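Local coordinates for 3-keto-5-aminohexanoate cleavage protein (Burkholderia xenovorans LB400, PDB 3E02) that probably cleaves a beta-keto acid such as 3-keto-5-aminohexanoate in a zinc-dependent, acetyl-CoA-linked reaction of the BKACE family, at residues E32-E37 with M69-Q74; S94-L99 with I155-T160; S111-S116 with L148-S153. All coordinates share one frame; numbering follows the deposited sequence.

Contact 1. Residues E32-E37 with M69-Q74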
# COMPACT_ATOMS: atom_id res chain seq x y z
N GLU A 32 -44.67 -3.82 -7.69
CA GLU A 32 -45.08 -2.45 -8.02
C GLU A 32 -44.16 -1.42 -7.37
O GLU A 32 -43.83 -0.40 -7.98
CB GLU A 32 -46.54 -2.19 -7.62
CG GLU A 32 -47.58 -2.99 -8.42
CD GLU A 32 -47.64 -4.48 -8.09
OE1 GLU A 32 -47.38 -4.90 -6.92
OE2 GLU A 32 -47.93 -5.25 -9.03
N GLU A 33 -43.76 -1.68 -6.12
CA GLU A 33 -42.79 -0.83 -5.40
C GLU A 33 -41.42 -0.87 -6.08
O GLU A 33 -40.76 0.16 -6.19
CB GLU A 33 -42.66 -1.25 -3.93
CG GLU A 33 -43.89 -0.91 -3.10
CD GLU A 33 -43.95 -1.59 -1.74
OE1 GLU A 33 -43.21 -2.57 -1.47
OE2 GLU A 33 -44.77 -1.12 -0.92
N ILE A 34 -41.00 -2.06 -6.53
CA ILE A 34 -39.73 -2.25 -7.24
C ILE A 34 -39.72 -1.48 -8.57
O ILE A 34 -38.72 -0.83 -8.89
CB ILE A 34 -39.39 -3.76 -7.42
CG1 ILE A 34 -39.08 -4.37 -6.04
CG2 ILE A 34 -38.18 -3.94 -8.37
CD1 ILE A 34 -39.01 -5.87 -6.02
N VAL A 35 -40.82 -1.52 -9.32
CA VAL A 35 -40.94 -0.75 -10.57
C VAL A 35 -40.86 0.76 -10.29
O VAL A 35 -40.09 1.47 -10.93
CB VAL A 35 -42.25 -1.05 -11.34
CG1 VAL A 35 -42.39 -0.12 -12.57
CG2 VAL A 35 -42.30 -2.52 -11.75
N LYS A 36 -41.66 1.23 -9.32
CA LYS A 36 -41.71 2.65 -8.94
C LYS A 36 -40.32 3.15 -8.51
O LYS A 36 -39.85 4.20 -8.95
CB LYS A 36 -42.75 2.87 -7.82
CG LYS A 36 -43.03 4.34 -7.48
CD LYS A 36 -44.16 4.50 -6.43
N GLU A 37 -39.66 2.36 -7.67
CA GLU A 37 -38.31 2.68 -7.18
C GLU A 37 -37.23 2.63 -8.26
O GLU A 37 -36.37 3.53 -8.31
CB GLU A 37 -37.96 1.78 -5.99
CG GLU A 37 -38.62 2.26 -4.73
CD GLU A 37 -37.90 3.49 -4.18
OE1 GLU A 37 -36.75 3.35 -3.73
OE2 GLU A 37 -38.48 4.61 -4.27
N MSE A 69 -40.89 -11.45 -13.51
CA MSE A 69 -41.74 -11.08 -14.66
C MSE A 69 -42.86 -10.09 -14.33
O MSE A 69 -43.49 -9.58 -15.26
CB MSE A 69 -42.27 -12.32 -15.39
CG MSE A 69 -41.16 -13.14 -16.02
SE MSE A 69 -40.00 -12.08 -17.21
CE MSE A 69 -38.48 -13.20 -17.11
N ARG A 70 -43.10 -9.83 -13.04
CA ARG A 70 -44.04 -8.80 -12.60
C ARG A 70 -43.39 -7.41 -12.46
O ARG A 70 -44.10 -6.43 -12.20
CB ARG A 70 -44.76 -9.23 -11.32
CG ARG A 70 -45.74 -10.38 -11.57
CD ARG A 70 -46.16 -11.11 -10.30
NE ARG A 70 -46.77 -10.24 -9.30
CZ ARG A 70 -47.18 -10.63 -8.09
NH1 ARG A 70 -47.07 -11.91 -7.70
NH2 ARG A 70 -47.71 -9.73 -7.26
N PHE A 71 -42.06 -7.32 -12.60
CA PHE A 71 -41.37 -6.01 -12.66
C PHE A 71 -40.42 -5.78 -13.85
O PHE A 71 -40.25 -4.62 -14.25
CB PHE A 71 -40.72 -5.61 -11.33
CG PHE A 71 -39.71 -6.58 -10.77
CD1 PHE A 71 -38.39 -6.59 -11.22
CD2 PHE A 71 -40.04 -7.41 -9.69
CE1 PHE A 71 -37.43 -7.45 -10.65
CE2 PHE A 71 -39.09 -8.27 -9.10
CZ PHE A 71 -37.78 -8.29 -9.59
N LEU A 72 -39.83 -6.83 -14.43
CA LEU A 72 -38.89 -6.65 -15.56
C LEU A 72 -39.52 -6.00 -16.82
O LEU A 72 -39.00 -4.96 -17.27
CB LEU A 72 -38.13 -7.95 -15.90
CG LEU A 72 -37.13 -8.45 -14.85
CD1 LEU A 72 -36.56 -9.81 -15.25
CD2 LEU A 72 -36.00 -7.45 -14.60
N PRO A 73 -40.63 -6.56 -17.36
CA PRO A 73 -41.28 -5.90 -18.51
C PRO A 73 -41.70 -4.45 -18.22
O PRO A 73 -41.53 -3.58 -19.07
CB PRO A 73 -42.52 -6.77 -18.79
CG PRO A 73 -42.36 -7.99 -18.03
CD PRO A 73 -41.35 -7.79 -16.97
N GLN A 74 -42.17 -4.21 -17.00
CA GLN A 74 -42.65 -2.89 -16.58
C GLN A 74 -41.49 -1.90 -16.53
O GLN A 74 -41.63 -0.76 -16.98
CB GLN A 74 -43.35 -2.95 -15.21
CG GLN A 74 -44.65 -3.78 -15.15
CD GLN A 74 -44.47 -5.29 -15.19
OE1 GLN A 74 -43.35 -5.80 -15.13
NE2 GLN A 74 -45.57 -6.02 -15.30
O HOH W 1 -45.55 -4.17 -11.24
O HOH W 2 -47.72 -7.47 -10.09

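Contact 2. Residues S94-L99 with I155-T160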
# COMPACT_ATOMS: atom_id res chain seq x y z
N SER A 94 -30.44 -22.59 -3.06
CA SER A 94 -29.56 -23.48 -3.82
C SER A 94 -29.16 -22.77 -5.12
O SER A 94 -29.78 -21.77 -5.49
CB SER A 94 -30.28 -24.77 -4.16
OG SER A 94 -31.44 -24.49 -4.94
N LEU A 95 -28.16 -23.31 -5.82
CA LEU A 95 -27.72 -22.70 -7.09
C LEU A 95 -28.81 -22.77 -8.16
O LEU A 95 -28.92 -21.82 -8.96
CB LEU A 95 -26.39 -23.30 -7.61
CG LEU A 95 -25.72 -22.55 -8.78
CD1 LEU A 95 -25.37 -21.08 -8.42
CD2 LEU A 95 -24.48 -23.27 -9.24
N ASP A 96 -29.59 -23.85 -8.18
CA ASP A 96 -30.73 -24.01 -9.12
C ASP A 96 -31.71 -22.86 -8.95
O ASP A 96 -32.06 -22.20 -9.93
CB ASP A 96 -31.51 -25.33 -8.88
CG ASP A 96 -30.76 -26.58 -9.33
OD1 ASP A 96 -29.79 -26.51 -10.11
OD2 ASP A 96 -31.18 -27.69 -8.90
N GLU A 97 -32.13 -22.63 -7.70
CA GLU A 97 -33.02 -21.51 -7.39
C GLU A 97 -32.38 -20.18 -7.80
O GLU A 97 -33.01 -19.33 -8.40
CB GLU A 97 -33.29 -21.40 -5.90
CG GLU A 97 -34.07 -22.49 -5.24
CD GLU A 97 -34.09 -22.27 -3.73
OE1 GLU A 97 -34.69 -21.25 -3.31
OE2 GLU A 97 -33.48 -23.07 -2.99
N ARG A 98 -31.11 -20.02 -7.45
CA ARG A 98 -30.38 -18.77 -7.71
C ARG A 98 -30.23 -18.39 -9.18
O ARG A 98 -30.38 -17.21 -9.51
CB ARG A 98 -29.02 -18.81 -7.03
CG ARG A 98 -29.13 -18.71 -5.50
CD ARG A 98 -27.81 -19.07 -4.88
NE ARG A 98 -26.77 -18.16 -5.37
CZ ARG A 98 -25.46 -18.28 -5.17
NH1 ARG A 98 -24.96 -19.28 -4.46
NH2 ARG A 98 -24.63 -17.38 -5.68
N LEU A 99 -29.98 -19.37 -10.05
CA LEU A 99 -29.84 -19.12 -11.50
C LEU A 99 -31.17 -19.00 -12.27
O LEU A 99 -31.17 -18.47 -13.38
CB LEU A 99 -28.96 -20.20 -12.17
CG LEU A 99 -27.48 -20.31 -11.75
CD1 LEU A 99 -26.81 -21.51 -12.45
CD2 LEU A 99 -26.71 -19.01 -12.02
N ILE A 155 -19.19 -21.37 -10.13
CA ILE A 155 -18.88 -20.17 -10.94
C ILE A 155 -18.79 -20.54 -12.42
O ILE A 155 -19.40 -19.88 -13.26
CB ILE A 155 -17.58 -19.47 -10.48
CG1 ILE A 155 -17.75 -18.93 -9.04
CG2 ILE A 155 -17.25 -18.32 -11.44
CD1 ILE A 155 -16.42 -18.60 -8.32
N GLU A 156 -18.07 -21.62 -12.73
CA GLU A 156 -17.94 -22.09 -14.11
C GLU A 156 -19.30 -22.41 -14.75
O GLU A 156 -19.51 -22.06 -15.91
CB GLU A 156 -17.02 -23.30 -14.18
CG GLU A 156 -16.73 -23.75 -15.62
CD GLU A 156 -15.58 -24.73 -15.75
OE1 GLU A 156 -14.76 -24.84 -14.81
OE2 GLU A 156 -15.49 -25.37 -16.81
N ARG A 157 -20.20 -23.05 -13.99
CA ARG A 157 -21.56 -23.40 -14.45
C ARG A 157 -22.34 -22.12 -14.79
O ARG A 157 -22.92 -22.00 -15.88
CB ARG A 157 -22.32 -24.20 -13.37
CG ARG A 157 -23.75 -24.65 -13.74
CD ARG A 157 -24.54 -25.17 -12.54
NE ARG A 157 -25.96 -25.30 -12.89
CZ ARG A 157 -26.99 -25.38 -12.04
NH1 ARG A 157 -26.82 -25.39 -10.72
NH2 ARG A 157 -28.22 -25.46 -12.55
N GLY A 158 -22.34 -21.17 -13.86
CA GLY A 158 -23.00 -19.88 -14.05
C GLY A 158 -22.46 -19.14 -15.25
O GLY A 158 -23.22 -18.64 -16.06
N MSE A 159 -21.13 -19.08 -15.37
CA MSE A 159 -20.49 -18.42 -16.53
C MSE A 159 -20.87 -19.08 -17.85
O MSE A 159 -21.15 -18.38 -18.83
CB MSE A 159 -18.97 -18.40 -16.38
CG MSE A 159 -18.47 -17.47 -15.29
SE MSE A 159 -16.54 -17.71 -15.15
CE MSE A 159 -16.23 -16.29 -13.93
N THR A 160 -20.90 -20.41 -17.87
CA THR A 160 -21.22 -21.17 -19.09
C THR A 160 -22.69 -21.01 -19.50
O THR A 160 -22.98 -20.63 -20.63
CB THR A 160 -20.88 -22.68 -18.93
OG1 THR A 160 -19.51 -22.81 -18.55
CG2 THR A 160 -21.10 -23.44 -20.23

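Contact 3. Residues S111-S116 with L148-S153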
# COMPACT_ATOMS: atom_id res chain seq x y z
N SER A 111 -25.43 -10.54 -11.92
CA SER A 111 -24.37 -10.50 -10.91
C SER A 111 -23.71 -11.88 -10.88
O SER A 111 -24.33 -12.88 -11.24
CB SER A 111 -24.89 -10.08 -9.52
OG SER A 111 -25.80 -11.01 -9.00
N MSE A 112 -22.43 -11.92 -10.50
CA MSE A 112 -21.66 -13.17 -10.44
C MSE A 112 -20.73 -13.07 -9.24
O MSE A 112 -19.74 -12.37 -9.29
CB MSE A 112 -20.90 -13.37 -11.76
CG MSE A 112 -20.01 -14.60 -11.90
SE MSE A 112 -20.96 -16.27 -11.75
CE MSE A 112 -22.41 -16.02 -13.11
N ASN A 113 -21.07 -13.78 -8.17
CA ASN A 113 -20.29 -13.75 -6.93
C ASN A 113 -19.03 -14.59 -7.13
O ASN A 113 -19.13 -15.76 -7.52
CB ASN A 113 -21.17 -14.22 -5.79
CG ASN A 113 -22.34 -13.27 -5.56
OD1 ASN A 113 -22.15 -12.13 -5.20
ND2 ASN A 113 -23.57 -13.74 -5.85
N MSE A 114 -17.86 -13.97 -6.90
CA MSE A 114 -16.55 -14.59 -7.25
C MSE A 114 -15.85 -15.47 -6.22
O MSE A 114 -14.70 -15.87 -6.42
CB MSE A 114 -15.61 -13.51 -7.82
CG MSE A 114 -16.02 -13.00 -9.19
SE MSE A 114 -16.28 -14.43 -10.49
CE MSE A 114 -14.67 -15.29 -10.32
N GLY A 115 -16.54 -15.83 -5.15
CA GLY A 115 -15.94 -16.74 -4.18
C GLY A 115 -16.89 -17.08 -3.07
O GLY A 115 -17.93 -16.42 -2.91
N SER A 116 -16.56 -18.13 -2.33
CA SER A 116 -17.36 -18.56 -1.20
C SER A 116 -16.86 -17.84 0.03
O SER A 116 -15.64 -17.70 0.23
CB SER A 116 -17.28 -20.07 -1.00
OG SER A 116 -17.72 -20.77 -2.15
N LEU A 148 -21.99 -18.00 1.84
CA LEU A 148 -22.52 -17.64 0.52
C LEU A 148 -21.63 -18.48 -0.42
O LEU A 148 -20.46 -18.16 -0.62
CB LEU A 148 -22.40 -16.15 0.23
CG LEU A 148 -22.94 -15.69 -1.13
CD1 LEU A 148 -24.47 -15.87 -1.18
CD2 LEU A 148 -22.55 -14.26 -1.41
N SER A 149 -22.18 -19.56 -0.93
CA SER A 149 -21.42 -20.54 -1.72
C SER A 149 -21.22 -20.16 -3.17
O SER A 149 -22.18 -19.91 -3.86
CB SER A 149 -22.12 -21.90 -1.68
OG SER A 149 -21.38 -22.89 -2.40
N ASN A 150 -19.97 -20.12 -3.64
CA ASN A 150 -19.64 -19.90 -5.06
C ASN A 150 -18.33 -20.65 -5.34
O ASN A 150 -17.28 -20.06 -5.47
CB ASN A 150 -19.49 -18.42 -5.41
CG ASN A 150 -20.71 -17.62 -5.09
OD1 ASN A 150 -21.69 -17.72 -5.81
ND2 ASN A 150 -20.68 -16.84 -4.00
N THR A 151 -18.42 -21.98 -5.42
CA THR A 151 -17.25 -22.82 -5.67
C THR A 151 -16.78 -22.60 -7.11
O THR A 151 -17.51 -22.03 -7.92
CB THR A 151 -17.52 -24.31 -5.43
OG1 THR A 151 -18.44 -24.79 -6.42
CG2 THR A 151 -18.06 -24.57 -4.02
N PHE A 152 -15.55 -23.02 -7.42
CA PHE A 152 -15.05 -22.91 -8.79
C PHE A 152 -15.98 -23.62 -9.79
O PHE A 152 -16.25 -23.10 -10.86
CB PHE A 152 -13.60 -23.37 -8.90
CG PHE A 152 -12.63 -22.37 -8.36
CD1 PHE A 152 -12.29 -22.35 -7.02
CD2 PHE A 152 -12.08 -21.40 -9.20
CE1 PHE A 152 -11.40 -21.40 -6.52
CE2 PHE A 152 -11.20 -20.45 -8.72
CZ PHE A 152 -10.86 -20.44 -7.39
N SER A 153 -16.50 -24.79 -9.42
CA SER A 153 -17.49 -25.50 -10.27
C SER A 153 -18.78 -24.69 -10.46
O SER A 153 -19.31 -24.61 -11.58
CB SER A 153 -17.82 -26.88 -9.69
OG SER A 153 -16.65 -27.68 -9.67
O HOH W 3 -21.33 -17.65 -8.44

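Contact 1. Residues E32-E37 with M69-Q74
In the outer helical layer of a TIM-barrel fold, Ile34 and Val35 of helix 31-44 pack on Phe71, the N-cap residue of helix 72-78. Ile34 CG2 lies over one face of the Phe71 ring, 4.0 Å from the ring centroid and 16° off the normal, a CH-pi contact. Ile34 CD1 reaches Phe71 CE2 on the rim at 3.9 Å. Val35 CG2 meets the base of the Phe71 side chain, 3.5 Å from Phe71 CB, and lies 3.6 Å from Gln74 CB. The side chains of Val35 and Gln74 cross at about a right angle. No direct hydrogen bond joins the segments. At the exposed border one water accepts from Arg70 NE at 3.0 Å, in the guanidinium plane; its bond to Glu32 OE2 is doubtful, being too short. A second water donates to Arg70 O at 2.9 Å and only weakly to Glu32 OE2. Glu32 and Arg70 are thus probably linked through water; their charged atoms are not in contact. Ile34 and Phe71 both also touch Leu51 of strand 48-54, which carries zinc ligands His50 and His52. The arrangement is helix packing around the outside of a beta/alpha barrel.

Contact 2. Residues S94-L99 with I155-T160
The guanidinium of Arg157 has Leu99 CD1 over the centre of one face and Asp96 OD1 at its edge. Leu99 CD1 stands 3.8 Å above the plane. Leu95 CD2 approaches obliquely, 3.5 Å from Arg157 NH1. A second guanidinium, that of Arg98, carries Leu95 CD1 over the centre of one face. Leu95 thus touches both arginines, one with each methyl group.

Arg157 grips Asp96 end-on with two nitrogens, and both bonds go to one oxygen. Arg157 NH2 is 3.1 Å from Asp96 OD1, nearly along the C-O axis of the carboxylate. Arg157 NH1 is 3.2 Å from Asp96 OD1, on the anti side. Both bonds are bent. The carboxylate and guanidinium planes stand 87° apart, so this salt bridge is not the coplanar, two-oxygen kind. Arg157 CG is anti to the backbone N, and the chain stays extended to NE. The axes of 95-99 and 155-160 come within 11.8 Å, and Arg157 spans the gap. Arg157 NE has a second acidic partner, Glu161. Gly158 has no side chain, and Leu99 CD2 lies 4.3 Å from Gly158 CA.

Ser94 and Glu97 form a capping box at the start of helix 95-105. Glu97 N donates weakly to Ser94 OG, while Ser94 N donates to Glu97 OE2 at 3.1 Å.

Segments 95-99 and 155-160 run in roughly the same direction, with a crossing angle of -29°. They belong to helices 95-105 and 152-163 of the outer layer of the barrel. Helix 152-163 packs on helix 176-187 through Ile155, Glu156 and Met159, which touch Phe185.

Contact 3. Residues S111-S116 with L148-S153
Asn150 is bound twice to the segment 111-116, where the chain leaves barrel strand 109-113 at its C-terminal end. Asn150 N donates to Ser116 OG at 2.8 Å, with an N-H...O angle of 165°. Asn150 ND2 donates to Gly115 O at 3.0 Å. This carbonyl lies close to the amide plane of Asn150, whereas the donor sits above the carbonyl plane, 50° out of it. Backbone and side chain of one residue therefore hold two successive residues of the turn.

Asn150 OD1 accepts from a water at 2.7 Å, and the same water donates to Asn113 O. Arg98 also donates to Asn150 OD1, so this buried oxygen has two donors. Ser116 OG has a further partner in Asn118 of the second subunit, and that residue also binds Asn150 O. Thr151, the N-cap of helix 152-163, is hydrogen-bonded to Asp145 of the second subunit. The contact thus lies at a subunit interface.

Around these bonds, Asn113 packs against both Asn150 and Leu148. The amide of Asn150 lies against Asn113 CB, with ND2 3.2 Å away. Asn113 CG is anti to its own carbonyl carbon (chi1 -63°), and the amide oxygen beyond it bonds to Tyr174. The Asn113 side chain is about 7 Å from the zinc ion, but zinc is bound by His50, His52 and Glu259. Leu148 CD2 reaches Asn113 CG at 4.3 Å. Beside these side chains, Ser116 CA makes a CA-H...O contact with Leu148 O at 3.2 Å.

Contacts 2 and 3 adjoin, with centres about 9 Å apart. Arg98 of 94-99 joins them: its NH1 lies 2.9 Å from Ser149 O and its NH2 3.0 Å from Asn150 OD1, both probable hydrogen bonds. Ile155 CD1 also packs 3.3 Å from Asn150 O. Both contacts use helix 152-163. Contact 1 stands apart, its centre about 24 Å from that of contact 2 and 27 Å from that of contact 3. Of the three, contact 3 comes nearest the zinc site of His50, His52 and Glu259. The side chain of Asn113 in contact 3 is about 7 Å from the zinc, Phe71 in contact 1 about 11 Å and Leu99 in contact 2 about 13 Å.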